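Local coordinates for hypothetical conserved protein (Geobacillus kaustophilus, PDB 2QYH), which is of unknown function but belongs to the haloacid dehalogenase-like hydrolases and is probably a magnesium-dependent phosphatase, at residues P100-D105 and M109-G114; H120-S125 and L147-A152; S24-V29 and K55-D60; K4-D9 and R30-S35. All coordinates share one frame; numbering follows the deposited sequence.

Contact 1: P100-D105 and M109-G114; sequences PLVFMD and MRASIG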
loop_
_atom_site.group_PDB
_atom_site.type_symbol
_atom_site.label_atom_id
_atom_site.label_comp_id
_atom_site.label_asym_id
_atom_site.label_seq_id
_atom_site.Cartn_x
_atom_site.Cartn_y
_atom_site.Cartn_z
ATOM N N PRO D 100 -22.608 5.633 -14.211
ATOM C CA PRO D 100 -22.067 6.328 -13.041
ATOM C C PRO D 100 -20.619 6.732 -13.273
ATOM O O PRO D 100 -19.984 6.317 -14.255
ATOM C CB PRO D 100 -22.194 5.284 -11.946
ATOM C CG PRO D 100 -21.821 4.022 -12.689
ATOM C CD PRO D 100 -22.553 4.169 -14.032
ATOM N N LEU D 101 -20.111 7.555 -12.364
ATOM C CA LEU D 101 -18.726 7.999 -12.415
ATOM C C LEU D 101 -18.125 7.839 -11.039
ATOM O O LEU D 101 -18.835 7.652 -10.053
ATOM C CB LEU D 101 -18.612 9.473 -12.798
ATOM C CG LEU D 101 -18.976 9.949 -14.195
ATOM C CD1 LEU D 101 -20.456 9.731 -14.458
ATOM C CD2 LEU D 101 -18.631 11.420 -14.291
ATOM N N VAL D 102 -16.804 7.903 -10.984
ATOM C CA VAL D 102 -16.097 7.836 -9.720
ATOM C C VAL D 102 -15.158 9.027 -9.767
ATOM O O VAL D 102 -14.443 9.217 -10.750
ATOM C CB VAL D 102 -15.310 6.514 -9.557
ATOM C CG1 VAL D 102 -14.266 6.651 -8.455
ATOM C CG2 VAL D 102 -16.280 5.384 -9.202
ATOM N N PHE D 103 -15.208 9.844 -8.719
ATOM C CA PHE D 103 -14.373 11.036 -8.612
ATOM C C PHE D 103 -13.143 10.716 -7.776
ATOM O O PHE D 103 -13.259 10.177 -6.675
ATOM C CB PHE D 103 -15.168 12.162 -7.961
ATOM C CG PHE D 103 -16.526 12.339 -8.548
ATOM C CD1 PHE D 103 -16.679 12.782 -9.858
ATOM C CD2 PHE D 103 -17.661 12.014 -7.809
ATOM C CE1 PHE D 103 -17.949 12.898 -10.429
ATOM C CE2 PHE D 103 -18.934 12.125 -8.366
ATOM C CZ PHE D 103 -19.078 12.567 -9.681
HETATM N N MSE D 104 -11.971 11.061 -8.307
HETATM C CA MSE D 104 -10.694 10.795 -7.647
HETATM C C MSE D 104 -9.844 12.028 -7.351
HETATM O O MSE D 104 -9.678 12.904 -8.203
HETATM C CB MSE D 104 -9.857 9.865 -8.514
HETATM C CG MSE D 104 -10.555 8.616 -8.966
HETATM SE SE MSE D 104 -9.574 7.801 -10.416
HETATM C CE MSE D 104 -8.067 7.107 -9.427
ATOM N N ASP D 105 -9.319 12.103 -6.131
ATOM C CA ASP D 105 -8.413 13.185 -5.773
ATOM C C ASP D 105 -7.177 12.502 -5.200
ATOM O O ASP D 105 -7.048 11.288 -5.308
ATOM C CB ASP D 105 -9.048 14.188 -4.790
ATOM C CG ASP D 105 -9.308 13.612 -3.416
ATOM O OD1 ASP D 105 -8.914 12.462 -3.134
ATOM O OD2 ASP D 105 -9.915 14.343 -2.603
HETATM N N MSE D 109 -11.361 8.405 -3.102
HETATM C CA MSE D 109 -12.154 8.138 -4.277
HETATM C C MSE D 109 -13.641 8.055 -3.890
HETATM O O MSE D 109 -13.981 7.545 -2.819
HETATM C CB MSE D 109 -11.656 6.813 -4.818
HETATM C CG MSE D 109 -11.990 6.489 -6.219
HETATM SE SE MSE D 109 -11.163 4.796 -6.548
HETATM C CE MSE D 109 -10.160 5.268 -8.109
ATOM N N ARG D 110 -14.516 8.555 -4.762
ATOM C CA ARG D 110 -15.957 8.531 -4.508
ATOM C C ARG D 110 -16.779 8.178 -5.748
ATOM O O ARG D 110 -16.465 8.599 -6.863
ATOM C CB ARG D 110 -16.424 9.882 -3.957
ATOM C CG ARG D 110 -15.924 10.191 -2.561
ATOM C CD ARG D 110 -16.485 9.200 -1.555
ATOM N NE ARG D 110 -16.028 9.458 -0.189
ATOM C CZ ARG D 110 -15.001 8.844 0.393
ATOM N NH1 ARG D 110 -14.307 7.923 -0.268
ATOM N NH2 ARG D 110 -14.676 9.144 1.646
ATOM N N ALA D 111 -17.839 7.403 -5.535
ATOM C CA ALA D 111 -18.726 6.980 -6.614
ATOM C C ALA D 111 -20.022 7.792 -6.609
ATOM O O ALA D 111 -20.538 8.148 -5.545
ATOM C CB ALA D 111 -19.042 5.504 -6.473
ATOM N N SER D 112 -20.539 8.080 -7.803
ATOM C CA SER D 112 -21.773 8.853 -7.945
ATOM C C SER D 112 -23.025 8.019 -7.657
ATOM O O SER D 112 -24.051 8.558 -7.257
ATOM C CB SER D 112 -21.860 9.455 -9.355
ATOM O OG SER D 112 -21.832 8.453 -10.361
ATOM N N ILE D 113 -22.926 6.707 -7.856
ATOM C CA ILE D 113 -24.038 5.785 -7.619
ATOM C C ILE D 113 -23.576 4.632 -6.720
ATOM O O ILE D 113 -22.477 4.105 -6.900
ATOM C CB ILE D 113 -24.555 5.181 -8.950
ATOM C CG1 ILE D 113 -24.982 6.299 -9.902
ATOM C CG2 ILE D 113 -25.717 4.242 -8.681
ATOM C CD1 ILE D 113 -25.443 5.815 -11.267
ATOM N N GLY D 114 -24.421 4.241 -5.766
ATOM C CA GLY D 114 -24.086 3.152 -4.862
ATOM C C GLY D 114 -24.442 1.751 -5.350
ATOM O O GLY D 114 -25.378 1.574 -6.128
#
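L101 and S112 show how a side chain can extend the ladder of an antiparallel hairpin. With OG turned between its own N and carbonyl carbon (chi1 59°), S112 accepts an almost straight hydrogen bond (177°) from L101 N, which lies 2.8 Å from OG. The backbone answers with S112 N to L101 O at 2.9 Å. With an alanine in place of S112, the N-H of buried L101 would probably lose its acceptor and this end of the hairpin would be held by one bond fewer. I113 passes over P100 CB: its own CB is 3.8 Å from that atom, CG1 3.6 Å, and the terminal CD1 packs on it as well. Farther along, F103 and R110 form the hydrogen-bonded pair, R110 N donating to F103 O at 2.8 Å. The R110 chain bends back at chi2, and its NH1 donates a hydrogen bond to M109 O, in the same strand, 2.6 Å away. On the face carrying V102 and A111, I119 of helix 117-124 packs against both; on the face carrying F103, helix 84-96 covers its ring and L101. Strand 145-148 flanks 101-104 on its other side, and 109-111 is the outermost strand of this sheet within the chain.

Contact 2: H120-S125 and L147-A152; sequences HVSMAS and LLFCRA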
loop_
_atom_site.group_PDB
_atom_site.type_symbol
_atom_site.label_atom_id
_atom_site.label_comp_id
_atom_site.label_asym_id
_atom_site.label_seq_id
_atom_site.Cartn_x
_atom_site.Cartn_y
_atom_site.Cartn_z
ATOM N N HIS D 120 -18.309 -2.306 -9.116
ATOM C CA HIS D 120 -17.813 -3.486 -8.401
ATOM C C HIS D 120 -16.793 -4.260 -9.240
ATOM O O HIS D 120 -15.651 -4.441 -8.827
ATOM C CB HIS D 120 -18.963 -4.443 -8.015
ATOM C CG HIS D 120 -19.836 -3.957 -6.893
ATOM N ND1 HIS D 120 -19.416 -3.906 -5.580
ATOM C CD2 HIS D 120 -21.123 -3.531 -6.890
ATOM C CE1 HIS D 120 -20.405 -3.469 -4.818
ATOM N NE2 HIS D 120 -21.452 -3.234 -5.589
ATOM N N VAL D 121 -17.205 -4.693 -10.423
ATOM C CA VAL D 121 -16.355 -5.480 -11.310
ATOM C C VAL D 121 -15.066 -4.822 -11.788
ATOM O O VAL D 121 -13.968 -5.371 -11.600
ATOM C CB VAL D 121 -17.155 -5.935 -12.545
ATOM C CG1 VAL D 121 -16.231 -6.463 -13.618
ATOM C CG2 VAL D 121 -18.142 -7.006 -12.134
ATOM N N SER D 122 -15.192 -3.663 -12.425
ATOM C CA SER D 122 -14.024 -2.963 -12.942
ATOM C C SER D 122 -13.061 -2.568 -11.828
ATOM O O SER D 122 -11.847 -2.557 -12.022
ATOM C CB SER D 122 -14.453 -1.715 -13.706
ATOM O OG SER D 122 -14.990 -0.752 -12.817
HETATM N N MSE D 123 -13.606 -2.242 -10.661
HETATM C CA MSE D 123 -12.787 -1.840 -9.521
HETATM C C MSE D 123 -12.163 -3.009 -8.750
HETATM O O MSE D 123 -11.090 -2.874 -8.159
HETATM C CB MSE D 123 -13.609 -0.989 -8.556
HETATM C CG MSE D 123 -14.133 0.301 -9.150
HETATM SE SE MSE D 123 -12.790 1.658 -9.515
HETATM C CE MSE D 123 -11.271 0.926 -8.590
ATOM N N ALA D 124 -12.841 -4.147 -8.741
ATOM C CA ALA D 124 -12.317 -5.302 -8.043
ATOM C C ALA D 124 -11.069 -5.741 -8.794
ATOM O O ALA D 124 -10.133 -6.296 -8.210
ATOM C CB ALA D 124 -13.348 -6.409 -8.028
ATOM N N SER D 125 -11.058 -5.479 -10.098
ATOM C CA SER D 125 -9.918 -5.853 -10.918
ATOM C C SER D 125 -8.694 -5.006 -10.572
ATOM O O SER D 125 -7.558 -5.407 -10.833
ATOM C CB SER D 125 -10.259 -5.724 -12.406
ATOM O OG SER D 125 -10.481 -4.381 -12.780
ATOM N N LEU D 147 -13.692 8.481 -13.340
ATOM C CA LEU D 147 -13.963 7.228 -14.018
ATOM C C LEU D 147 -15.402 7.222 -14.497
ATOM O O LEU D 147 -16.322 7.526 -13.733
ATOM C CB LEU D 147 -13.733 6.057 -13.066
ATOM C CG LEU D 147 -12.292 5.767 -12.645
ATOM C CD1 LEU D 147 -12.294 4.817 -11.465
ATOM C CD2 LEU D 147 -11.517 5.171 -13.816
ATOM N N LEU D 148 -15.588 6.897 -15.772
ATOM C CA LEU D 148 -16.920 6.823 -16.357
ATOM C C LEU D 148 -17.203 5.356 -16.587
ATOM O O LEU D 148 -16.389 4.650 -17.188
ATOM C CB LEU D 148 -16.972 7.562 -17.694
ATOM C CG LEU D 148 -18.303 7.472 -18.450
ATOM C CD1 LEU D 148 -19.402 8.149 -17.647
ATOM C CD2 LEU D 148 -18.161 8.134 -19.802
ATOM N N PHE D 149 -18.346 4.889 -16.106
ATOM C CA PHE D 149 -18.679 3.492 -16.283
ATOM C C PHE D 149 -19.736 3.268 -17.350
ATOM O O PHE D 149 -20.928 3.505 -17.138
ATOM C CB PHE D 149 -19.104 2.885 -14.951
ATOM C CG PHE D 149 -18.032 2.949 -13.906
ATOM C CD1 PHE D 149 -17.824 4.114 -13.178
ATOM C CD2 PHE D 149 -17.190 1.861 -13.689
ATOM C CE1 PHE D 149 -16.792 4.199 -12.251
ATOM C CE2 PHE D 149 -16.157 1.935 -12.765
ATOM C CZ PHE D 149 -15.956 3.108 -12.044
ATOM N N CYS D 150 -19.262 2.822 -18.510
ATOM C CA CYS D 150 -20.097 2.533 -19.659
ATOM C C CYS D 150 -19.235 1.702 -20.596
ATOM O O CYS D 150 -18.005 1.678 -20.461
ATOM C CB CYS D 150 -20.523 3.825 -20.365
ATOM S SG CYS D 150 -19.250 4.553 -21.418
ATOM N N ARG D 151 -19.878 1.028 -21.548
ATOM C CA ARG D 151 -19.170 0.191 -22.508
ATOM C C ARG D 151 -18.694 1.015 -23.701
ATOM O O ARG D 151 -19.163 2.131 -23.925
ATOM C CB ARG D 151 -20.076 -0.955 -22.966
ATOM C CG ARG D 151 -20.443 -1.916 -21.845
ATOM C CD ARG D 151 -21.516 -2.910 -22.262
ATOM N NE ARG D 151 -21.867 -3.821 -21.176
ATOM C CZ ARG D 151 -21.081 -4.802 -20.739
ATOM N NH1 ARG D 151 -19.895 -5.008 -21.303
ATOM N NH2 ARG D 151 -21.481 -5.576 -19.734
ATOM N N ALA D 152 -17.757 0.459 -24.461
ATOM C CA ALA D 152 -17.201 1.148 -25.620
ATOM C C ALA D 152 -18.262 1.557 -26.645
ATOM O O ALA D 152 -18.088 2.534 -27.376
ATOM C CB ALA D 152 -16.133 0.273 -26.279
#
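S122 and F149 meet where a helix lies against the end of a sheet strand, and the ring is approached from its rim. S122 OG lies in the ring plane at the edge, nearest CE2 and 3.5 Å from CD2, while S122 CB stands 4.1 Å from CE2. Next to it, selenomethionine M123 comes to the same ring, its SE 4.3 Å from F149 CZ, again at the edge and near the plane. The M123 chain is bent at chi2 (-70°) and again at chi3, and this fold in the chain carries SE to L147, where it meets CD1 tip to tip at 3.7 Å. All four residues are buried, and the contact is one of van der Waals packing, with no hydrogen bond across it. Helix 117-124 packs here against part of one face of the five-stranded antiparallel sheet, an arrangement consistent with the alpha/beta cap domain of Cof-type members of the haloacid dehalogenase superfamily. An alanine in place of F149 would remove the ring, and is likely to open a gap between the helix face bearing S122 and M123 and the end of the strand, and to take from SE one of its two apolar neighbours here. Outward from this shell, S122 OG is hydrogen-bonded to H118 O one helical turn back, which settles the polar atom at the ring edge. L147 is held by backbone hydrogen bonding to V102 of the neighbouring strand 101-104, and F149 to P100 just before it; M123 also packs on F128. Toward the dimer partner, H120 packs on R30 of the second subunit.

Contact 3: S24-V29 and K55-D60; sequences STIEAV and KQLGID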
loop_
_atom_site.group_PDB
_atom_site.type_symbol
_atom_site.label_atom_id
_atom_site.label_comp_id
_atom_site.label_asym_id
_atom_site.label_seq_id
_atom_site.Cartn_x
_atom_site.Cartn_y
_atom_site.Cartn_z
ATOM N N SER D 24 17.203 -6.317 -5.841
ATOM C CA SER D 24 18.181 -5.458 -6.510
ATOM C C SER D 24 17.634 -4.092 -6.926
ATOM O O SER D 24 18.405 -3.165 -7.182
ATOM C CB SER D 24 18.786 -6.171 -7.727
ATOM O OG SER D 24 17.808 -6.445 -8.709
ATOM N N THR D 25 16.310 -3.970 -7.003
ATOM C CA THR D 25 15.692 -2.695 -7.361
ATOM C C THR D 25 15.769 -1.803 -6.121
ATOM O O THR D 25 15.937 -0.583 -6.226
ATOM C CB THR D 25 14.217 -2.880 -7.805
ATOM O OG1 THR D 25 14.186 -3.560 -9.065
ATOM C CG2 THR D 25 13.520 -1.538 -7.958
ATOM N N ILE D 26 15.654 -2.422 -4.947
ATOM C CA ILE D 26 15.760 -1.697 -3.687
ATOM C C ILE D 26 17.192 -1.169 -3.582
ATOM O O ILE D 26 17.406 -0.033 -3.161
ATOM C CB ILE D 26 15.447 -2.609 -2.473
ATOM C CG1 ILE D 26 13.947 -2.930 -2.441
ATOM C CG2 ILE D 26 15.894 -1.944 -1.168
ATOM C CD1 ILE D 26 13.528 -3.773 -1.261
ATOM N N GLU D 27 18.170 -1.991 -3.972
ATOM C CA GLU D 27 19.575 -1.575 -3.947
ATOM C C GLU D 27 19.761 -0.454 -4.967
ATOM O O GLU D 27 20.395 0.565 -4.681
ATOM C CB GLU D 27 20.501 -2.725 -4.339
ATOM C CG GLU D 27 21.566 -3.109 -3.315
ATOM C CD GLU D 27 22.254 -1.928 -2.640
ATOM O OE1 GLU D 27 21.699 -1.398 -1.652
ATOM O OE2 GLU D 27 23.351 -1.531 -3.089
ATOM N N ALA D 28 19.215 -0.670 -6.164
ATOM C CA ALA D 28 19.305 0.301 -7.238
ATOM C C ALA D 28 18.881 1.691 -6.756
ATOM O O ALA D 28 19.657 2.648 -6.838
ATOM C CB ALA D 28 18.426 -0.143 -8.407
ATOM N N VAL D 29 17.650 1.791 -6.247
ATOM C CA VAL D 29 17.121 3.059 -5.765
ATOM C C VAL D 29 17.998 3.644 -4.659
ATOM O O VAL D 29 18.267 4.849 -4.637
ATOM C CB VAL D 29 15.669 2.906 -5.249
ATOM C CG1 VAL D 29 15.224 4.176 -4.568
ATOM C CG2 VAL D 29 14.726 2.596 -6.417
ATOM N N LYS D 55 6.446 3.841 0.064
ATOM C CA LYS D 55 7.023 3.655 1.383
ATOM C C LYS D 55 8.100 2.572 1.344
ATOM O O LYS D 55 9.129 2.682 2.012
ATOM C CB LYS D 55 5.923 3.320 2.402
ATOM C CG LYS D 55 5.159 4.566 2.851
ATOM C CD LYS D 55 4.243 4.349 4.063
ATOM C CE LYS D 55 2.886 3.752 3.682
ATOM N NZ LYS D 55 1.879 3.820 4.799
ATOM N N GLN D 56 7.873 1.542 0.538
ATOM C CA GLN D 56 8.828 0.456 0.415
ATOM C C GLN D 56 10.173 0.934 -0.141
ATOM O O GLN D 56 11.234 0.539 0.350
ATOM C CB GLN D 56 8.261 -0.643 -0.489
ATOM C CG GLN D 56 7.331 -1.617 0.196
ATOM C CD GLN D 56 6.729 -2.612 -0.776
ATOM O OE1 GLN D 56 5.805 -2.289 -1.517
ATOM N NE2 GLN D 56 7.261 -3.827 -0.787
ATOM N N LEU D 57 10.119 1.778 -1.165
ATOM C CA LEU D 57 11.321 2.293 -1.805
ATOM C C LEU D 57 11.740 3.674 -1.309
ATOM O O LEU D 57 12.746 4.222 -1.763
ATOM C CB LEU D 57 11.115 2.345 -3.321
ATOM C CG LEU D 57 10.965 0.998 -4.035
ATOM C CD1 LEU D 57 10.632 1.214 -5.503
ATOM C CD2 LEU D 57 12.262 0.212 -3.894
ATOM N N GLY D 58 10.974 4.237 -0.383
ATOM C CA GLY D 58 11.293 5.556 0.120
ATOM C C GLY D 58 11.265 6.578 -1.006
ATOM O O GLY D 58 12.124 7.456 -1.089
ATOM N N ILE D 59 10.278 6.461 -1.886
ATOM C CA ILE D 59 10.139 7.380 -3.002
ATOM C C ILE D 59 9.038 8.379 -2.664
ATOM O O ILE D 59 7.879 8.002 -2.516
ATOM C CB ILE D 59 9.773 6.611 -4.291
ATOM C CG1 ILE D 59 10.954 5.726 -4.713
ATOM C CG2 ILE D 59 9.373 7.578 -5.390
ATOM C CD1 ILE D 59 10.671 4.807 -5.900
ATOM N N ASP D 60 9.389 9.650 -2.530
ATOM C CA ASP D 60 8.381 10.647 -2.199
ATOM C C ASP D 60 8.237 11.726 -3.279
ATOM O O ASP D 60 7.780 12.835 -3.012
ATOM C CB ASP D 60 8.692 11.273 -0.837
ATOM C CG ASP D 60 9.983 12.064 -0.840
ATOM O OD1 ASP D 60 10.749 11.963 -1.832
ATOM O OD2 ASP D 60 10.234 12.785 0.153
#
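Two successive helices of the Rossmann-like core characteristic of haloacid dehalogenase-like hydrolases, 23-34 and 51-57, meet through I26, V29 and L57. The principle is a single leucine set against one side of a neighbouring helix: I26 and V29, three residues apart, stand on nearly the same side of helix 23-34, and L57 comes up to both from the last turn of the other helix. One methyl does most of the touching. L57 CD2 lies 3.9 Å from I26 CG1 and 4.0 Å from I26 CA, so it rests against the helix backbone at I26 as well as on the first carbon of the longer branch. The same CD2 is 4.3 Å from V29 CG2. The other branch of V29, CG1, is anti to the backbone N (chi1 171°) and rests instead on the backbone of the second helix, 3.7 Å from L57 O. L57 itself has CG beside its backbone N (chi1 -67°), and this sends the branched end across I26 at a slant. No hydrogen bond joins the segments; the contact is apolar packing. Directly after L57 the chain leaves the helix at G58, whose phi is positive (61°), and turns to I59, which packs on V39 and I41 of strand 38-42. L21 fills in beside both I26 and L57, and K127 of the second subunit packs on I26. Helix 246-253 lies along another side of helix 23-34, against T25 and A28.

Contact 4: K4-D9 and R30-S35; sequences KIVFFD and RRLKQS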
loop_
_atom_site.group_PDB
_atom_site.type_symbol
_atom_site.label_atom_id
_atom_site.label_comp_id
_atom_site.label_asym_id
_atom_site.label_seq_id
_atom_site.Cartn_x
_atom_site.Cartn_y
_atom_site.Cartn_z
ATOM N N LYS D 4 20.316 14.852 -12.050
ATOM C CA LYS D 4 19.777 13.826 -12.933
ATOM C C LYS D 4 18.556 13.271 -12.221
ATOM O O LYS D 4 18.453 13.347 -11.001
ATOM C CB LYS D 4 20.801 12.714 -13.157
ATOM C CG LYS D 4 22.031 13.169 -13.910
ATOM C CD LYS D 4 23.207 12.257 -13.637
ATOM C CE LYS D 4 24.480 12.785 -14.281
ATOM N NZ LYS D 4 25.695 12.053 -13.806
ATOM N N ILE D 5 17.616 12.732 -12.975
ATOM C CA ILE D 5 16.424 12.170 -12.368
ATOM C C ILE D 5 16.026 10.948 -13.169
ATOM O O ILE D 5 16.232 10.900 -14.379
ATOM C CB ILE D 5 15.261 13.198 -12.351
ATOM C CG1 ILE D 5 14.052 12.612 -11.619
ATOM C CG2 ILE D 5 14.906 13.620 -13.768
ATOM C CD1 ILE D 5 12.967 13.639 -11.303
ATOM N N VAL D 6 15.490 9.944 -12.488
ATOM C CA VAL D 6 15.055 8.726 -13.154
ATOM C C VAL D 6 13.598 8.477 -12.782
ATOM O O VAL D 6 13.243 8.490 -11.607
ATOM C CB VAL D 6 15.905 7.491 -12.723
ATOM C CG1 VAL D 6 15.470 6.257 -13.519
ATOM C CG2 VAL D 6 17.389 7.769 -12.933
ATOM N N PHE D 7 12.767 8.258 -13.794
ATOM C CA PHE D 7 11.348 7.989 -13.605
ATOM C C PHE D 7 11.068 6.502 -13.822
ATOM O O PHE D 7 11.667 5.880 -14.694
ATOM C CB PHE D 7 10.535 8.825 -14.590
ATOM C CG PHE D 7 10.468 10.273 -14.236
ATOM C CD1 PHE D 7 9.474 10.746 -13.388
ATOM C CD2 PHE D 7 11.409 11.171 -14.736
ATOM C CE1 PHE D 7 9.419 12.100 -13.042
ATOM C CE2 PHE D 7 11.361 12.521 -14.395
ATOM C CZ PHE D 7 10.366 12.987 -13.548
ATOM N N PHE D 8 10.156 5.940 -13.031
ATOM C CA PHE D 8 9.815 4.523 -13.129
ATOM C C PHE D 8 8.318 4.303 -13.183
ATOM O O PHE D 8 7.575 4.913 -12.422
ATOM C CB PHE D 8 10.324 3.760 -11.906
ATOM C CG PHE D 8 11.811 3.774 -11.744
ATOM C CD1 PHE D 8 12.607 2.847 -12.413
ATOM C CD2 PHE D 8 12.422 4.696 -10.895
ATOM C CE1 PHE D 8 13.996 2.837 -12.234
ATOM C CE2 PHE D 8 13.800 4.694 -10.713
ATOM C CZ PHE D 8 14.592 3.763 -11.381
ATOM N N ASP D 9 7.870 3.438 -14.084
ATOM C CA ASP D 9 6.461 3.104 -14.143
ATOM C C ASP D 9 6.407 1.994 -13.093
ATOM O O ASP D 9 7.453 1.464 -12.719
ATOM C CB ASP D 9 6.082 2.572 -15.524
ATOM C CG ASP D 9 4.615 2.201 -15.619
ATOM O OD1 ASP D 9 3.767 3.017 -15.185
ATOM O OD2 ASP D 9 4.312 1.098 -16.133
ATOM N N ARG D 30 18.452 2.792 -3.749
ATOM C CA ARG D 30 19.310 3.248 -2.667
ATOM C C ARG D 30 20.558 3.917 -3.241
ATOM O O ARG D 30 20.887 5.040 -2.874
ATOM C CB ARG D 30 19.713 2.069 -1.780
ATOM C CG ARG D 30 20.879 2.364 -0.874
ATOM C CD ARG D 30 21.334 1.130 -0.126
ATOM N NE ARG D 30 22.610 1.370 0.537
ATOM C CZ ARG D 30 23.799 1.230 -0.037
ATOM N NH1 ARG D 30 24.896 1.485 0.659
ATOM N NH2 ARG D 30 23.895 0.812 -1.292
ATOM N N ARG D 31 21.236 3.221 -4.151
ATOM C CA ARG D 31 22.445 3.728 -4.787
ATOM C C ARG D 31 22.199 5.042 -5.518
ATOM O O ARG D 31 23.008 5.966 -5.413
ATOM C CB ARG D 31 23.015 2.688 -5.763
ATOM C CG ARG D 31 23.641 1.463 -5.101
ATOM C CD ARG D 31 24.858 1.862 -4.292
ATOM N NE ARG D 31 25.855 2.518 -5.134
ATOM C CZ ARG D 31 26.705 1.876 -5.932
ATOM N NH1 ARG D 31 26.691 0.549 -5.998
ATOM N NH2 ARG D 31 27.560 2.565 -6.679
ATOM N N LEU D 32 21.092 5.136 -6.257
ATOM C CA LEU D 32 20.785 6.371 -6.974
ATOM C C LEU D 32 20.643 7.561 -6.022
ATOM O O LEU D 32 21.250 8.613 -6.238
ATOM C CB LEU D 32 19.503 6.219 -7.786
ATOM C CG LEU D 32 19.549 5.339 -9.037
ATOM C CD1 LEU D 32 18.199 5.373 -9.721
ATOM C CD2 LEU D 32 20.628 5.840 -9.989
ATOM N N LYS D 33 19.838 7.397 -4.973
ATOM C CA LYS D 33 19.630 8.462 -3.993
ATOM C C LYS D 33 20.953 8.888 -3.353
ATOM O O LYS D 33 21.222 10.070 -3.174
ATOM C CB LYS D 33 18.660 7.997 -2.910
ATOM C CG LYS D 33 17.202 8.015 -3.325
ATOM C CD LYS D 33 16.396 7.010 -2.522
ATOM C CE LYS D 33 15.021 7.544 -2.173
ATOM N NZ LYS D 33 15.095 8.543 -1.058
ATOM N N GLN D 34 21.772 7.910 -3.020
ATOM C CA GLN D 34 23.064 8.163 -2.412
ATOM C C GLN D 34 23.926 9.077 -3.304
ATOM O O GLN D 34 24.656 9.941 -2.810
ATOM C CB GLN D 34 23.758 6.824 -2.197
ATOM C CG GLN D 34 24.843 6.807 -1.167
ATOM C CD GLN D 34 25.331 5.394 -0.910
ATOM O OE1 GLN D 34 25.827 4.725 -1.822
ATOM N NE2 GLN D 34 25.180 4.926 0.329
ATOM N N SER D 35 23.824 8.875 -4.617
ATOM C CA SER D 35 24.574 9.641 -5.606
ATOM C C SER D 35 23.974 11.005 -5.922
ATOM O O SER D 35 24.520 11.750 -6.732
ATOM C CB SER D 35 24.682 8.849 -6.911
ATOM O OG SER D 35 25.567 7.753 -6.784
#
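L32 holds CG beside its backbone N (chi1 -72°) with CD1 stretched fully outward (chi2 -178°), an extended shape that carries a single methyl, CD1, to V6 and F8 of the strand. V6 has CG1 anti to its own N (chi1 -176°), an arrangement that offers the other methyl, CG2, to the helix. CG2 of V6 lies 4.1 Å from CD1 of L32, the two side chains crossing at about a right angle. F8, two residues on and on the same face of the strand, brings its ring end-on: CZ is 4.3 Å from L32 CD1, which sits at the ring edge near its plane. Strand 5-8, helix 23-34 and strand 38-42 form a beta-alpha-beta crossover, and V39 of the last strand and L251 of helix 246-253 also pack on L32. Just past the strand's end comes D9, the first aspartate of a DxDxT sequence that probably marks the haloacid dehalogenase active site; D9 OD1 makes a salt bridge with K184 NZ. The contact itself contains no polar atom from a side chain and no hydrogen bond, and its touches are at loose van der Waals distance. Since only carbon atoms meet across these buried segments, what holds them here is apolar packing, which sets no direction as a hydrogen bond would.

From the N terminus, strand 5-8 opens contact 4, and the helix that follows opens contact 3 at 24-29 before closing contact 4 at 30-35. Contact 3 closes only at 55-60, so the two loops cross; they share helix 23-34 and tie strand 5-8 and helix 51-57 to it, their centres about 9 Å apart. Contacts 1 and 2 come later, in series: contact 1 closes a tight hairpin, and contact 2 a longer loop that returns to the strand beside it. These two touch through the antiparallel sheet, in which strands 101-104 and 145-148 are neighbours. The pairs remain separate, with the nearest atoms of contacts 1 and 4 about 14 Å apart.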